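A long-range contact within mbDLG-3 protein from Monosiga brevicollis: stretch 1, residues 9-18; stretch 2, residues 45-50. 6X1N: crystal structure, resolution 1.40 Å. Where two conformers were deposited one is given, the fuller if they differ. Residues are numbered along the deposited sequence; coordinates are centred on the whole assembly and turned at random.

Stretch 1 (9-18) TLYKGKAGFG
Stretch 2 45-50: PEGAAI

Two backbone hydrogen bonds join the stretches. Ala 49 N donates to Phe 17 O at 2.9 Å, and Ala 48 N donates to Gly 16 O at 3.0 Å. Gly 47 is the N-cap residue, so these are amide groups of the first helical turn, which lack acceptors within the helix; loop carbonyls supply them.

Two waters extend the link. Water 1 donates to Ala 15 O (2.8 Å) and to Glu 46 O (2.7 Å). Water 2 donates to Gly 18 O (2.7 Å) and accepts from Ile 50 N (2.9 Å).

Stretch 1 leaves its strand after Tyr 11 and turns, with a weak bond from Gly 16 N to Lys 12 O (2.9 Å). Gly 16 (phi/psi 92/177), Phe 17 (-69/-26) and Gly 18 (78/31) then meet the helix start. Gly 47 is extended at 136/178; Ala 48 and Ala 49 are helical.

Gly 18 CA lies 4.0 Å from Gly 47 CA. A CB on either glycine would clash with the other's CA.

Ala 48 points toward stretch 1. Ala 48 CB lies 3.3 Å from Tyr 11 O and 3.9 Å from Leu 10 CB. Leu 10 (chi1 m, chi2 t) also brings CD1 to 4.4 Å from Ala 49 CB, an apolar contact. Phe 17 (chi1 m) points away.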

# COMPACT_ATOMS: atom_id res chain seq x y z
N THR A 9 7.74 -8.56 3.21
CA THR A 9 7.34 -9.51 2.18
C THR A 9 6.13 -10.27 2.69
O THR A 9 6.18 -10.88 3.76
CB THR A 9 8.47 -10.48 1.84
OG1 THR A 9 9.57 -9.75 1.29
CG2 THR A 9 7.99 -11.51 0.83
N LEU A 10 5.04 -10.20 1.94
CA LEU A 10 3.83 -10.93 2.26
C LEU A 10 3.64 -12.06 1.27
O LEU A 10 3.94 -11.90 0.08
CB LEU A 10 2.60 -10.02 2.19
CG LEU A 10 2.58 -8.79 3.09
CD1 LEU A 10 1.30 -8.01 2.83
CD2 LEU A 10 2.68 -9.18 4.55
N TYR A 11 3.13 -13.18 1.75
CA TYR A 11 2.81 -14.32 0.92
C TYR A 11 1.29 -14.51 0.94
O TYR A 11 0.68 -14.48 2.02
CB TYR A 11 3.54 -15.56 1.43
CG TYR A 11 3.04 -16.85 0.85
CD1 TYR A 11 3.07 -17.08 -0.51
CD2 TYR A 11 2.54 -17.85 1.67
CE1 TYR A 11 2.60 -18.27 -1.05
CE2 TYR A 11 2.09 -19.04 1.15
CZ TYR A 11 2.12 -19.24 -0.21
OH TYR A 11 1.66 -20.43 -0.73
N LYS A 12 0.70 -14.70 -0.24
CA LYS A 12 -0.76 -14.69 -0.35
C LYS A 12 -1.40 -15.74 0.55
O LYS A 12 -2.44 -15.48 1.17
CB LYS A 12 -1.15 -14.89 -1.81
CG LYS A 12 -2.64 -14.94 -2.06
CD LYS A 12 -2.93 -15.10 -3.54
CE LYS A 12 -4.42 -14.95 -3.81
NZ LYS A 12 -4.73 -15.10 -5.26
N GLY A 13 -0.79 -16.91 0.66
CA GLY A 13 -1.27 -17.89 1.60
C GLY A 13 -2.68 -18.38 1.31
O GLY A 13 -3.21 -18.28 0.20
N LYS A 14 -3.30 -18.90 2.37
CA LYS A 14 -4.65 -19.47 2.30
C LYS A 14 -5.74 -18.41 2.34
O LYS A 14 -6.80 -18.61 1.74
CB LYS A 14 -4.87 -20.43 3.47
CG LYS A 14 -4.23 -21.81 3.31
CD LYS A 14 -4.32 -22.59 4.61
CE LYS A 14 -3.77 -24.00 4.45
NZ LYS A 14 -4.64 -24.82 3.58
N ALA A 15 -5.51 -17.31 3.05
CA ALA A 15 -6.54 -16.29 3.25
C ALA A 15 -6.29 -15.02 2.46
O ALA A 15 -7.07 -14.06 2.59
CB ALA A 15 -6.66 -15.96 4.74
N GLY A 16 -5.26 -14.96 1.64
CA GLY A 16 -4.98 -13.77 0.88
C GLY A 16 -4.05 -12.80 1.58
O GLY A 16 -3.63 -13.00 2.73
N PHE A 17 -3.73 -11.72 0.87
CA PHE A 17 -2.80 -10.72 1.38
C PHE A 17 -3.36 -9.94 2.56
O PHE A 17 -2.59 -9.41 3.36
CB PHE A 17 -2.39 -9.78 0.26
CG PHE A 17 -1.48 -10.41 -0.77
CD1 PHE A 17 -0.22 -10.87 -0.41
CD2 PHE A 17 -1.88 -10.53 -2.09
CE1 PHE A 17 0.62 -11.44 -1.35
CE2 PHE A 17 -1.03 -11.09 -3.04
CZ PHE A 17 0.21 -11.55 -2.66
N GLY A 18 -4.68 -9.82 2.67
CA GLY A 18 -5.29 -9.32 3.89
C GLY A 18 -5.26 -7.82 4.11
O GLY A 18 -5.21 -7.37 5.25
N PRO A 45 -9.17 -8.84 9.08
CA PRO A 45 -8.99 -9.66 10.30
C PRO A 45 -8.23 -10.95 10.08
O PRO A 45 -7.73 -11.52 11.04
CB PRO A 45 -10.42 -9.90 10.80
CG PRO A 45 -11.29 -9.66 9.61
CD PRO A 45 -10.59 -8.61 8.78
N GLU A 46 -8.12 -11.43 8.85
CA GLU A 46 -7.29 -12.58 8.52
C GLU A 46 -6.50 -12.24 7.28
O GLU A 46 -6.97 -11.50 6.41
CB GLU A 46 -8.10 -13.83 8.21
CG GLU A 46 -8.94 -14.32 9.34
CD GLU A 46 -8.15 -15.08 10.37
OE1 GLU A 46 -8.67 -15.25 11.49
OE2 GLU A 46 -7.01 -15.54 10.11
N GLY A 47 -5.30 -12.80 7.18
CA GLY A 47 -4.52 -12.61 5.98
C GLY A 47 -3.07 -12.31 6.27
O GLY A 47 -2.66 -12.18 7.43
N ALA A 48 -2.27 -12.15 5.22
CA ALA A 48 -0.83 -12.01 5.41
C ALA A 48 -0.50 -10.74 6.18
O ALA A 48 0.42 -10.73 7.01
CB ALA A 48 -0.13 -12.01 4.06
N ALA A 49 -1.22 -9.65 5.92
CA ALA A 49 -0.86 -8.37 6.52
C ALA A 49 -1.00 -8.41 8.04
O ALA A 49 -0.09 -7.99 8.76
CB ALA A 49 -1.70 -7.24 5.93
N ILE A 50 -2.12 -8.92 8.55
CA ILE A 50 -2.29 -8.97 10.00
C ILE A 50 -1.29 -9.95 10.62
O ILE A 50 -0.75 -9.69 11.71
CB ILE A 50 -3.75 -9.25 10.41
CG1 ILE A 50 -3.95 -8.99 11.90
CG2 ILE A 50 -4.18 -10.68 10.04
CD1 ILE A 50 -5.40 -9.04 12.32
O HOH W 1 -8.54 -12.73 4.52
O HOH W 2 -4.63 -9.19 7.19